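Local coordinates for 2-dehydropantoate 2-reductase (PDB 3EGO), which probably catalyses the NADPH-dependent reduction of ketopantoate (2-dehydropantoate) to pantoate, a step on the way to pantothenate, at residues A[100-105]-A[173-178]; A[117-122]-A[145-150]; A[182-187]-A[232-237]; A[219-224]-A[275-280]; A[259-264]-A[284-289]. All blocks are in the same frame, centred on the assembly; numbering follows the deposited sequence. Where two conformers were deposited one is given.

Interaction 1 of 5, residues A[100-105]-A[173-178]; sequences NGMGHI and DWYRLL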
# COMPACT_ATOMS: atom_id res chain seq x y z
N ASN A 100 8.78 17.87 -12.14
CA ASN A 100 8.16 17.67 -10.83
C ASN A 100 9.15 16.92 -9.96
O ASN A 100 9.94 16.12 -10.46
CB ASN A 100 6.87 16.85 -10.94
CG ASN A 100 5.76 17.60 -11.64
OD1 ASN A 100 5.61 18.82 -11.48
ND2 ASN A 100 4.96 16.88 -12.43
N GLY A 101 9.12 17.19 -8.65
CA GLY A 101 10.07 16.56 -7.76
C GLY A 101 11.41 17.27 -7.78
O GLY A 101 11.53 18.34 -8.38
N MET A 102 12.40 16.69 -7.11
CA MET A 102 13.73 17.29 -6.99
C MET A 102 14.85 16.31 -7.30
O MET A 102 16.00 16.65 -7.11
CB MET A 102 13.92 17.93 -5.59
CG MET A 102 13.18 19.29 -5.37
SD MET A 102 13.30 20.09 -3.72
CE MET A 102 14.96 20.77 -3.95
N GLY A 103 14.52 15.12 -7.81
CA GLY A 103 15.54 14.13 -8.20
C GLY A 103 16.51 14.67 -9.25
O GLY A 103 17.68 14.25 -9.31
N HIS A 104 16.05 15.62 -10.07
CA HIS A 104 16.93 16.20 -11.10
C HIS A 104 17.98 17.11 -10.48
O HIS A 104 19.03 17.35 -11.08
CB HIS A 104 16.14 16.96 -12.18
CG HIS A 104 15.34 18.12 -11.67
ND1 HIS A 104 14.36 17.98 -10.71
CD2 HIS A 104 15.33 19.42 -12.03
CE1 HIS A 104 13.79 19.15 -10.49
NE2 HIS A 104 14.36 20.04 -11.28
N ILE A 105 17.68 17.59 -9.29
CA ILE A 105 18.56 18.51 -8.58
C ILE A 105 19.88 17.81 -8.25
O ILE A 105 20.94 18.41 -8.35
CB ILE A 105 17.89 19.04 -7.30
CG1 ILE A 105 16.67 19.90 -7.67
CG2 ILE A 105 18.89 19.82 -6.47
CD1 ILE A 105 17.00 21.06 -8.65
N ASP A 173 15.40 32.66 -4.75
CA ASP A 173 15.90 31.45 -4.07
C ASP A 173 15.33 30.15 -4.65
O ASP A 173 14.20 29.76 -4.33
CB ASP A 173 15.55 31.52 -2.60
CG ASP A 173 16.09 30.32 -1.81
OD1 ASP A 173 16.95 29.56 -2.33
OD2 ASP A 173 15.66 30.17 -0.66
N TRP A 174 16.12 29.49 -5.47
CA TRP A 174 15.70 28.27 -6.18
C TRP A 174 15.35 27.20 -5.14
O TRP A 174 14.38 26.45 -5.29
CB TRP A 174 16.80 27.80 -7.17
CG TRP A 174 17.98 27.08 -6.56
CD1 TRP A 174 19.22 27.59 -6.34
CD2 TRP A 174 18.03 25.71 -6.13
NE1 TRP A 174 20.04 26.63 -5.78
CE2 TRP A 174 19.33 25.47 -5.63
CE3 TRP A 174 17.09 24.66 -6.09
CZ2 TRP A 174 19.73 24.22 -5.11
CZ3 TRP A 174 17.48 23.44 -5.58
CH2 TRP A 174 18.79 23.23 -5.10
N TYR A 175 16.10 27.16 -4.04
CA TYR A 175 15.92 26.05 -3.11
C TYR A 175 14.63 26.19 -2.34
O TYR A 175 13.87 25.23 -2.17
CB TYR A 175 17.14 25.89 -2.19
CG TYR A 175 16.99 24.71 -1.24
CD1 TYR A 175 17.38 23.43 -1.63
CD2 TYR A 175 16.45 24.88 0.02
CE1 TYR A 175 17.24 22.35 -0.76
CE2 TYR A 175 16.32 23.80 0.90
CZ TYR A 175 16.71 22.56 0.50
OH TYR A 175 16.56 21.50 1.37
N ARG A 176 14.34 27.41 -1.90
CA ARG A 176 13.07 27.66 -1.26
C ARG A 176 11.88 27.42 -2.20
O ARG A 176 10.81 26.88 -1.80
CB ARG A 176 13.03 29.12 -0.78
CG ARG A 176 11.74 29.44 -0.06
CD ARG A 176 11.78 30.86 0.53
NE ARG A 176 12.93 31.04 1.42
CZ ARG A 176 13.30 32.21 1.93
NH1 ARG A 176 12.63 33.32 1.64
NH2 ARG A 176 14.37 32.27 2.73
N LEU A 177 12.04 27.86 -3.45
CA LEU A 177 10.97 27.69 -4.45
C LEU A 177 10.55 26.20 -4.58
O LEU A 177 9.37 25.83 -4.42
CB LEU A 177 11.45 28.26 -5.80
CG LEU A 177 10.35 28.20 -6.88
CD1 LEU A 177 9.03 28.82 -6.42
CD2 LEU A 177 10.86 28.86 -8.14
N LEU A 178 11.53 25.38 -4.88
CA LEU A 178 11.32 23.94 -5.16
C LEU A 178 10.89 23.12 -3.95
O LEU A 178 10.01 22.25 -4.03
CB LEU A 178 12.57 23.31 -5.80
CG LEU A 178 13.14 23.85 -7.13
CD1 LEU A 178 13.80 22.79 -7.99
CD2 LEU A 178 12.13 24.57 -7.94
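M102 reaches out of the loop ahead of helix 103-109 and lies against L178, W174 and Y175 in the first turns of helix 174-195. Its CB heads toward that helix, and CG comes within 4.1 Å of L178 CB. Next along, M102 SD sits 3.9 Å from that same L178 CB. The chain is straight up to the sulphur and then bends (chi3 78°), which brings the methyl M102 CE to 4.0 Å from W174 CZ3. The same methyl also nears the tyrosine, M102 CE lying 4.2 Å from Y175 CE1; it meets both rings obliquely. I105 supplies the second layer, sliding past the indole in the opposite direction with I105 CG2 3.7 Å from W174 CH2. Its other branch ends with I105 CD1 3.7 Å from L178 CD1. An alanine at I105 would probably open a gap between the two helices, leaving W174 CH2 and L178 CD1 without these partners. All these contacts are apolar; the hydroxyl of Y175 is engaged by L223 O. N100, two residues before M102, is a predicted cofactor and substrate residue and bonds through ND2 to E260. Strand 116-128 packs on the contact through V119, which touches W174 and L178, and helix 261-274 joins it through the backbone bond of A263 to M102.

Interaction 2 of 5, residues A[117-122]-A[145-150]; sequences IYVGIV and SAFDDA
V119 and S145 form a hydrogen-bonded pair in an antiparallel ladder between strands 116-128 and 142-146, part of the sheet of the Rossmann-type NADP-binding domain; a type II' turn from F147 to A150 follows. Two bonds close the V119-S145 ring: V119 N donates to S145 O at 3.1 Å, and S145 N returns to V119 O at 2.9 Å. One residue along, Y118 and A146 make the non-hydrogen-bonded pair, with diverging side chains. Beyond them F147 N donates to I117 O, 2.8 Å with an angle of 155° at the hydrogen. The Y118 ring meets the second segment with S145 O at its edge, in plane, and Y118 CE1 3.7 Å from A150 CB. Nearby, I117 and F147 lie side by side and point the same way. CG of F147 is anti to the backbone N (chi1 -179°), which carries it off the backbone; the ring beyond meets the indole of W174, the two planes about 60° apart. Further out, Y118 OH is hydrogen-bonded to E151 O and S145 OG to E171 O, which ties both side chains to neighbouring parts of the chain. Along its other edge strand 116-128 pairs with strand 94-97, while helices 103-109 and 174-195 pack against V119. At the mouth of the turn a water accepts from I117 N at 3.0 Å and donates to F147 O at 2.9 Å.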
# COMPACT_ATOMS: atom_id res chain seq x y z
N ILE A 117 21.79 27.28 -16.30
CA ILE A 117 20.73 26.44 -15.78
C ILE A 117 19.78 27.19 -14.91
O ILE A 117 20.19 27.87 -13.96
CB ILE A 117 21.28 25.27 -14.99
CG1 ILE A 117 22.33 24.52 -15.80
CG2 ILE A 117 20.12 24.31 -14.58
CD1 ILE A 117 21.83 24.02 -17.14
N TYR A 118 18.49 27.03 -15.23
CA TYR A 118 17.40 27.59 -14.49
C TYR A 118 16.46 26.47 -14.10
O TYR A 118 16.34 25.45 -14.80
CB TYR A 118 16.67 28.66 -15.33
CG TYR A 118 17.65 29.70 -15.85
CD1 TYR A 118 18.05 30.78 -15.05
CD2 TYR A 118 18.23 29.55 -17.09
CE1 TYR A 118 19.00 31.70 -15.53
CE2 TYR A 118 19.17 30.46 -17.57
CZ TYR A 118 19.55 31.54 -16.79
OH TYR A 118 20.49 32.41 -17.30
N VAL A 119 15.73 26.71 -13.03
CA VAL A 119 14.90 25.72 -12.41
C VAL A 119 13.58 26.42 -12.05
O VAL A 119 13.59 27.57 -11.65
CB VAL A 119 15.77 25.25 -11.19
CG1 VAL A 119 15.27 25.70 -9.82
CG2 VAL A 119 16.41 23.83 -11.37
N GLY A 120 12.44 25.74 -12.20
CA GLY A 120 11.15 26.37 -11.87
C GLY A 120 10.02 25.41 -11.59
O GLY A 120 10.17 24.21 -11.74
N ILE A 121 8.90 25.95 -11.15
CA ILE A 121 7.74 25.14 -10.90
C ILE A 121 6.58 25.68 -11.71
O ILE A 121 6.50 26.87 -12.03
CB ILE A 121 7.36 25.12 -9.42
CG1 ILE A 121 7.05 26.54 -8.93
CG2 ILE A 121 8.50 24.47 -8.59
CD1 ILE A 121 6.56 26.52 -7.48
N VAL A 122 5.68 24.77 -12.03
CA VAL A 122 4.53 25.12 -12.84
C VAL A 122 3.31 25.02 -11.93
O VAL A 122 2.98 23.93 -11.47
CB VAL A 122 4.34 24.10 -13.96
CG1 VAL A 122 3.02 24.35 -14.71
CG2 VAL A 122 5.55 24.11 -14.91
N SER A 145 13.92 30.36 -11.09
CA SER A 145 15.08 30.91 -10.37
C SER A 145 16.31 30.51 -11.14
O SER A 145 16.26 29.54 -11.91
CB SER A 145 15.19 30.28 -9.00
OG SER A 145 14.00 30.49 -8.26
N ALA A 146 17.44 31.22 -10.95
CA ALA A 146 18.73 30.76 -11.45
C ALA A 146 19.30 29.60 -10.63
O ALA A 146 19.24 29.61 -9.40
CB ALA A 146 19.81 31.96 -11.45
N PHE A 147 19.87 28.62 -11.28
CA PHE A 147 20.47 27.52 -10.51
C PHE A 147 21.98 27.73 -10.60
O PHE A 147 22.55 28.01 -11.66
CB PHE A 147 20.05 26.15 -11.05
CG PHE A 147 20.62 24.97 -10.29
CD1 PHE A 147 20.00 24.49 -9.13
CD2 PHE A 147 21.74 24.32 -10.74
CE1 PHE A 147 20.53 23.37 -8.45
CE2 PHE A 147 22.26 23.22 -10.06
CZ PHE A 147 21.66 22.75 -8.91
N ASP A 148 22.63 27.59 -9.45
CA ASP A 148 24.05 27.77 -9.36
C ASP A 148 24.34 29.21 -9.81
O ASP A 148 23.69 30.13 -9.34
CB ASP A 148 24.77 26.75 -10.23
CG ASP A 148 26.19 26.49 -9.75
OD1 ASP A 148 26.50 26.87 -8.60
OD2 ASP A 148 26.99 25.92 -10.53
N ASP A 149 25.26 29.38 -10.74
CA ASP A 149 25.75 30.71 -11.05
C ASP A 149 25.18 31.27 -12.35
O ASP A 149 25.85 32.02 -13.06
CB ASP A 149 27.28 30.69 -11.14
N ALA A 150 23.95 30.89 -12.69
CA ALA A 150 23.37 31.41 -13.91
C ALA A 150 22.85 32.83 -13.72
O ALA A 150 22.29 33.19 -12.67
CB ALA A 150 22.27 30.46 -14.48
O HOH W 1 23.90 27.33 -14.16

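Interaction 3 of 5, residues A[182-187]-A[232-237]; sequences LIVNAC and WERVQA
The guanidinium of R234 carries V184 on one face: the methyl CG2 stands over the centre of the group, 3.5 Å from R234 CZ, and the two side chains cross at about a right angle. One of its nitrogens, R234 NH2, is hydrogen-bonded to G180 O, which pins the flat group beside the turn that precedes V184. This is a helix-helix packing between 182-187 of helix 174-195 and 232-237 of helix 228-241, in the C-terminal helical domain. The segment axes come within 9.4 Å and cross at -56°, close to the i±4/i±4 class of ridges-into-grooves packing. CG of R234 is anti to the backbone N (chi1 -177°), and the bend at chi3 turns the chain before the guanidinium meets V184 CG2. The apolar heart of the contact is V235, set among I183, V184 and C187. At the C187 side, V235 CG1 is 3.8 Å from C187 CB. Its other methyl, V235 CG2, faces I183 CG1 at 4.2 Å, those side chains too crossing at about a right angle. Helix 206-223 packs on I183 and C187 through F216, A219 and M212, and the ring of F216 also meets that of W232. Nearby, N185, a predicted substrate residue, is hydrogen-bonded through OD1 to NZ of K181, the probable proton donor. Closest to the backbone, V235 CG2 lies 4.2 Å from V184 CA.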
# COMPACT_ATOMS: atom_id res chain seq x y z
N LEU A 182 7.76 20.74 -3.06
CA LEU A 182 8.06 19.33 -2.73
C LEU A 182 7.44 18.91 -1.39
O LEU A 182 6.85 17.83 -1.31
CB LEU A 182 9.57 19.06 -2.75
CG LEU A 182 9.88 17.55 -2.67
CD1 LEU A 182 10.65 17.06 -3.87
CD2 LEU A 182 10.62 17.25 -1.42
N ILE A 183 7.53 19.75 -0.35
CA ILE A 183 6.99 19.35 0.96
C ILE A 183 5.54 18.98 0.82
O ILE A 183 5.09 17.96 1.34
CB ILE A 183 7.15 20.39 2.10
CG1 ILE A 183 6.71 19.78 3.44
CG2 ILE A 183 6.31 21.65 1.85
CD1 ILE A 183 7.49 18.50 3.87
N VAL A 184 4.80 19.78 0.06
CA VAL A 184 3.42 19.47 -0.21
C VAL A 184 3.21 18.11 -0.96
O VAL A 184 2.46 17.27 -0.50
CB VAL A 184 2.77 20.61 -1.03
CG1 VAL A 184 1.44 20.18 -1.55
CG2 VAL A 184 2.65 21.88 -0.15
N ASN A 185 3.88 17.92 -2.08
CA ASN A 185 3.68 16.69 -2.87
C ASN A 185 4.07 15.45 -2.05
O ASN A 185 3.37 14.43 -2.08
CB ASN A 185 4.48 16.75 -4.18
CG ASN A 185 3.99 17.85 -5.14
OD1 ASN A 185 4.72 18.24 -6.05
ND2 ASN A 185 2.78 18.34 -4.93
N ALA A 186 5.17 15.55 -1.31
CA ALA A 186 5.69 14.41 -0.56
C ALA A 186 4.73 13.95 0.54
O ALA A 186 4.65 12.78 0.84
CB ALA A 186 7.06 14.77 0.02
N CYS A 187 3.99 14.89 1.13
CA CYS A 187 3.06 14.54 2.20
C CYS A 187 1.74 14.02 1.72
O CYS A 187 1.11 13.20 2.40
CB CYS A 187 2.77 15.74 3.10
SG CYS A 187 4.14 16.28 4.02
N TRP A 232 3.57 23.27 7.54
CA TRP A 232 2.53 22.30 7.92
C TRP A 232 1.12 22.83 7.66
O TRP A 232 0.24 22.07 7.23
CB TRP A 232 2.68 21.88 9.40
CG TRP A 232 1.62 20.91 9.93
CD1 TRP A 232 0.87 21.06 11.07
CD2 TRP A 232 1.21 19.66 9.34
NE1 TRP A 232 0.02 19.98 11.23
CE2 TRP A 232 0.21 19.11 10.18
CE3 TRP A 232 1.59 18.95 8.20
CZ2 TRP A 232 -0.40 17.90 9.91
CZ3 TRP A 232 0.98 17.75 7.93
CH2 TRP A 232 -0.01 17.24 8.77
N GLU A 233 0.90 24.11 7.93
CA GLU A 233 -0.44 24.68 7.71
C GLU A 233 -0.81 24.61 6.24
O GLU A 233 -1.92 24.22 5.89
CB GLU A 233 -0.52 26.13 8.22
CG GLU A 233 -0.66 26.22 9.74
CD GLU A 233 0.15 27.36 10.35
OE1 GLU A 233 0.33 28.41 9.68
OE2 GLU A 233 0.60 27.20 11.52
N ARG A 234 0.17 24.95 5.42
CA ARG A 234 0.10 24.96 3.96
C ARG A 234 -0.26 23.59 3.39
O ARG A 234 -1.22 23.46 2.62
CB ARG A 234 1.46 25.41 3.42
CG ARG A 234 1.57 25.55 1.92
CD ARG A 234 2.95 26.13 1.54
NE ARG A 234 3.50 25.56 0.31
CZ ARG A 234 2.80 25.29 -0.80
NH1 ARG A 234 1.49 25.53 -0.85
NH2 ARG A 234 3.41 24.78 -1.87
N VAL A 235 0.49 22.58 3.79
CA VAL A 235 0.19 21.18 3.43
C VAL A 235 -1.29 20.89 3.68
O VAL A 235 -2.01 20.40 2.80
CB VAL A 235 1.10 20.18 4.23
CG1 VAL A 235 0.66 18.72 4.03
CG2 VAL A 235 2.59 20.35 3.86
N GLN A 236 -1.77 21.19 4.88
CA GLN A 236 -3.17 20.94 5.20
C GLN A 236 -4.09 21.85 4.40
O GLN A 236 -5.17 21.43 3.94
CB GLN A 236 -3.42 21.16 6.69
CG GLN A 236 -2.61 20.26 7.57
CD GLN A 236 -2.67 20.72 9.01
OE1 GLN A 236 -1.73 21.34 9.52
NE2 GLN A 236 -3.80 20.44 9.67
N ALA A 237 -3.65 23.09 4.24
CA ALA A 237 -4.33 24.05 3.39
C ALA A 237 -4.55 23.52 1.97
O ALA A 237 -5.68 23.55 1.48
CB ALA A 237 -3.57 25.36 3.36

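Interaction 4 of 5, residues A[219-224]-A[275-280]; sequences ACRILK and QGLDAV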
# COMPACT_ATOMS: atom_id res chain seq x y z
N ALA A 219 10.24 14.84 6.39
CA ALA A 219 10.58 15.57 5.17
C ALA A 219 11.04 16.96 5.52
O ALA A 219 12.03 17.44 4.99
CB ALA A 219 9.34 15.66 4.25
N CYS A 220 10.30 17.60 6.43
CA CYS A 220 10.62 18.95 6.88
C CYS A 220 12.06 19.06 7.39
O CYS A 220 12.81 19.94 6.97
CB CYS A 220 9.58 19.41 7.90
SG CYS A 220 9.81 21.11 8.57
N ARG A 221 12.47 18.14 8.27
CA ARG A 221 13.85 18.10 8.74
C ARG A 221 14.89 17.82 7.65
O ARG A 221 15.95 18.47 7.62
CB ARG A 221 14.03 17.12 9.90
CG ARG A 221 15.46 17.02 10.41
CD ARG A 221 16.04 18.41 10.86
NE ARG A 221 17.46 18.31 11.21
CZ ARG A 221 18.45 18.37 10.32
NH1 ARG A 221 18.17 18.57 9.03
NH2 ARG A 221 19.71 18.24 10.71
N ILE A 222 14.63 16.86 6.77
CA ILE A 222 15.57 16.52 5.70
C ILE A 222 15.82 17.75 4.81
O ILE A 222 16.96 18.02 4.38
CB ILE A 222 15.01 15.35 4.81
CG1 ILE A 222 15.01 14.02 5.58
CG2 ILE A 222 15.79 15.21 3.55
CD1 ILE A 222 13.96 12.99 5.06
N LEU A 223 14.76 18.50 4.53
CA LEU A 223 14.86 19.67 3.65
C LEU A 223 15.36 20.93 4.38
O LEU A 223 15.69 21.95 3.72
CB LEU A 223 13.50 19.99 3.01
CG LEU A 223 12.95 18.91 2.08
CD1 LEU A 223 11.48 19.16 1.82
CD2 LEU A 223 13.75 18.77 0.76
N LYS A 224 15.35 20.87 5.72
CA LYS A 224 15.72 22.02 6.55
C LYS A 224 14.86 23.24 6.22
O LYS A 224 15.37 24.33 5.95
CB LYS A 224 17.20 22.33 6.34
CG LYS A 224 18.13 21.25 6.85
CD LYS A 224 19.52 21.40 6.26
CE LYS A 224 20.50 20.51 6.97
NZ LYS A 224 21.86 20.58 6.34
N GLN A 275 22.65 13.03 5.46
CA GLN A 275 22.69 13.76 6.71
C GLN A 275 22.62 12.85 7.94
O GLN A 275 22.54 13.35 9.08
CB GLN A 275 21.56 14.78 6.77
CG GLN A 275 21.59 15.87 5.70
CD GLN A 275 20.35 16.75 5.78
OE1 GLN A 275 20.09 17.39 6.81
NE2 GLN A 275 19.56 16.74 4.72
N GLY A 276 22.61 11.53 7.72
CA GLY A 276 22.47 10.57 8.82
C GLY A 276 21.13 10.73 9.52
O GLY A 276 21.00 10.54 10.74
N LEU A 277 20.12 11.10 8.74
CA LEU A 277 18.79 11.31 9.29
C LEU A 277 17.93 10.07 9.03
O LEU A 277 18.16 9.32 8.08
CB LEU A 277 18.13 12.53 8.65
CG LEU A 277 18.54 13.93 9.13
CD1 LEU A 277 18.07 15.02 8.11
CD2 LEU A 277 17.95 14.18 10.51
N ASP A 278 16.93 9.89 9.86
CA ASP A 278 16.04 8.78 9.70
C ASP A 278 14.84 9.23 8.87
O ASP A 278 14.44 10.41 8.87
CB ASP A 278 15.62 8.24 11.07
CG ASP A 278 16.77 7.49 11.78
OD1 ASP A 278 17.62 6.85 11.09
OD2 ASP A 278 16.82 7.54 13.02
N ALA A 279 14.29 8.29 8.13
CA ALA A 279 13.19 8.60 7.22
C ALA A 279 12.42 7.31 7.10
O ALA A 279 12.17 6.86 5.99
CB ALA A 279 13.75 8.95 5.89
N VAL A 280 12.05 6.73 8.25
CA VAL A 280 11.40 5.42 8.27
C VAL A 280 10.04 5.42 7.56
O VAL A 280 9.72 4.46 6.86
CB VAL A 280 11.24 4.84 9.69
CG1 VAL A 280 10.25 5.64 10.49
CG2 VAL A 280 10.77 3.40 9.61
O HOH W 2 21.57 17.68 9.13
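The C-terminal end of helix 206-223 is held by the side-chain amide of Q275, which grips I222 and R221 together. The Q275 chain is extended beyond CG (chi2 175°), and this carries the amide across to the helix end. Q275 NE2 donates to the backbone I222 O at 2.9 Å with an angle of 166° at the hydrogen, in the carbonyl plane and on a lone pair. The other end of the same amide accepts a hydrogen bond from the arginine, R221 NH1 to Q275 OE1 at 3.2 Å, with guanidinium and amide planes 42° apart. A water also donates to Q275 OE1. Against this oxygen lies the lysine chain, K224 CE being 3.2 Å from Q275 OE1. Both backbones turn at Schellman motifs here: K224, with positive phi, ends helix 206-223, and G276 ends helix 261-274, so two helix ends of the C-terminal domain are stitched together. Beyond the polar end comes L277, whose CD1 covers one face of the R221 guanidinium, offset toward the rim and 3.7 Å from R221 NH1. L277 CD1 also presses on the helix backbone, 3.8 Å from I222 CA. I222 slides past L277 in the opposite direction, and its tip, I222 CD1, reaches A279 CB at 4.1 Å. Outside the pair, I222 packs on L268 and A272 of helix 261-274. V280, next after A279, touches A207 of the second subunit.

Interaction 5 of 5, residues A[259-264]-A[284-289]; sequences TEADAI and FLYGSI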
# COMPACT_ATOMS: atom_id res chain seq x y z
N THR A 259 5.41 5.86 -11.39
CA THR A 259 5.04 7.03 -10.65
C THR A 259 6.24 7.97 -10.57
O THR A 259 7.32 7.67 -11.08
CB THR A 259 4.62 6.68 -9.23
OG1 THR A 259 5.81 6.40 -8.47
CG2 THR A 259 3.73 5.47 -9.20
N GLU A 260 6.05 9.12 -9.93
CA GLU A 260 7.16 10.02 -9.64
C GLU A 260 7.77 9.75 -8.25
O GLU A 260 8.26 10.68 -7.61
CB GLU A 260 6.65 11.45 -9.70
CG GLU A 260 5.99 11.81 -11.03
CD GLU A 260 5.38 13.21 -11.04
OE1 GLU A 260 4.81 13.64 -10.00
OE2 GLU A 260 5.51 13.87 -12.08
N ALA A 261 7.66 8.52 -7.76
CA ALA A 261 8.26 8.17 -6.45
C ALA A 261 9.75 8.51 -6.39
O ALA A 261 10.26 9.04 -5.36
CB ALA A 261 8.03 6.66 -6.14
N ASP A 262 10.50 8.22 -7.44
CA ASP A 262 11.94 8.46 -7.34
C ASP A 262 12.24 9.95 -7.25
O ASP A 262 13.15 10.36 -6.51
CB ASP A 262 12.70 7.88 -8.52
CG ASP A 262 12.74 6.38 -8.51
OD1 ASP A 262 12.55 5.78 -7.43
OD2 ASP A 262 12.96 5.80 -9.59
N ALA A 263 11.49 10.76 -7.99
CA ALA A 263 11.73 12.21 -8.04
C ALA A 263 11.22 12.93 -6.81
O ALA A 263 11.77 13.95 -6.41
CB ALA A 263 11.12 12.81 -9.30
N ILE A 264 10.17 12.42 -6.20
CA ILE A 264 9.62 13.03 -5.00
C ILE A 264 10.25 12.41 -3.76
O ILE A 264 10.84 13.13 -2.92
CB ILE A 264 8.10 12.87 -4.92
CG1 ILE A 264 7.40 13.58 -6.10
CG2 ILE A 264 7.57 13.37 -3.60
CD1 ILE A 264 7.14 15.03 -5.86
N PHE A 284 9.19 3.48 4.01
CA PHE A 284 8.14 2.45 3.88
C PHE A 284 7.20 2.79 2.68
O PHE A 284 6.78 1.93 1.90
CB PHE A 284 7.30 2.36 5.17
CG PHE A 284 6.26 1.24 5.10
CD1 PHE A 284 6.63 -0.07 5.40
CD2 PHE A 284 4.97 1.49 4.66
CE1 PHE A 284 5.70 -1.11 5.30
CE2 PHE A 284 4.04 0.47 4.54
CZ PHE A 284 4.40 -0.83 4.83
N LEU A 285 6.86 4.07 2.57
CA LEU A 285 6.04 4.54 1.47
C LEU A 285 6.70 4.29 0.12
O LEU A 285 6.06 3.80 -0.80
CB LEU A 285 5.78 6.04 1.66
CG LEU A 285 4.88 6.42 2.84
CD1 LEU A 285 4.86 7.97 3.10
CD2 LEU A 285 3.47 5.92 2.60
N TYR A 286 7.97 4.64 0.02
CA TYR A 286 8.77 4.43 -1.17
C TYR A 286 8.80 2.94 -1.52
O TYR A 286 8.52 2.56 -2.65
CB TYR A 286 10.19 4.97 -0.95
CG TYR A 286 11.10 4.87 -2.17
CD1 TYR A 286 10.94 5.71 -3.26
CD2 TYR A 286 12.09 3.90 -2.23
CE1 TYR A 286 11.77 5.60 -4.39
CE2 TYR A 286 12.92 3.78 -3.35
CZ TYR A 286 12.74 4.63 -4.42
OH TYR A 286 13.57 4.52 -5.52
N GLY A 287 9.15 2.10 -0.56
CA GLY A 287 9.21 0.66 -0.86
C GLY A 287 7.86 0.13 -1.34
O GLY A 287 7.80 -0.65 -2.27
N SER A 288 6.76 0.59 -0.74
CA SER A 288 5.44 0.09 -1.10
C SER A 288 4.98 0.57 -2.45
O SER A 288 4.32 -0.15 -3.18
CB SER A 288 4.37 0.53 -0.08
OG SER A 288 4.70 0.12 1.23
N ILE A 289 5.26 1.83 -2.76
CA ILE A 289 4.90 2.33 -4.11
C ILE A 289 5.77 1.66 -5.19
O ILE A 289 5.28 1.24 -6.25
CB ILE A 289 5.08 3.86 -4.23
CG1 ILE A 289 4.25 4.62 -3.21
CG2 ILE A 289 4.76 4.29 -5.66
CD1 ILE A 289 2.83 4.27 -3.23
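Y286 stretches across from helix 280-291 with its rim against A261 and its hydroxyl on D262. CG is anti to the backbone N (chi1 -177°), leading off the helix; in the ring beyond, Y286 CD1 lies 4.2 Å from A261 CB. At the far end Y286 OH donates to D262 OD1 over a short 2.5 Å, on the syn side but 32° out of the carboxylate plane. That oxygen also lies at the ring's edge, and ring and carboxylate planes are 43° apart. A phenylalanine in place of Y286 would remove this donor and would probably leave the D262 carboxylate freer to turn, though its salt bridge to K290 would remain. One turn further on, I289 CG2 sits 3.7 Å from T259 OG1. The same methyl lies 4.1 Å from A261 CB. T259 OG1 is itself tied down in an ST turn, accepting from A261 N at 2.9 Å, and bonds to E293 as well. Between T259 and the start of helix 261-274 lies E260, a predicted cofactor residue. L285 and I289 also pack on L194 of helix 174-195, and F284 stacks on F211 of the second subunit.

In the fold
Interactions 1 and 2 sit where the nucleotide-binding domain meets the helical one, centres about 9 Å apart, with interaction 2 nested along the chain inside the loop closed by interaction 1. Helix 174-195 carries on into interaction 3, its centre about 15 Å from that of interaction 1. Interactions 3, 4 and 5 lie in the C-terminal helical domain, centres about 15 to 17 Å apart. Interaction 4 alternates along the chain with both others; it joins the end of helix 206-223 to the loop between helices 261-274 and 280-291, which interaction 5 bridges. Helix 174-195 also carries K181, the predicted proton donor, and N185, a predicted substrate residue, consistent with an active site between the two domains.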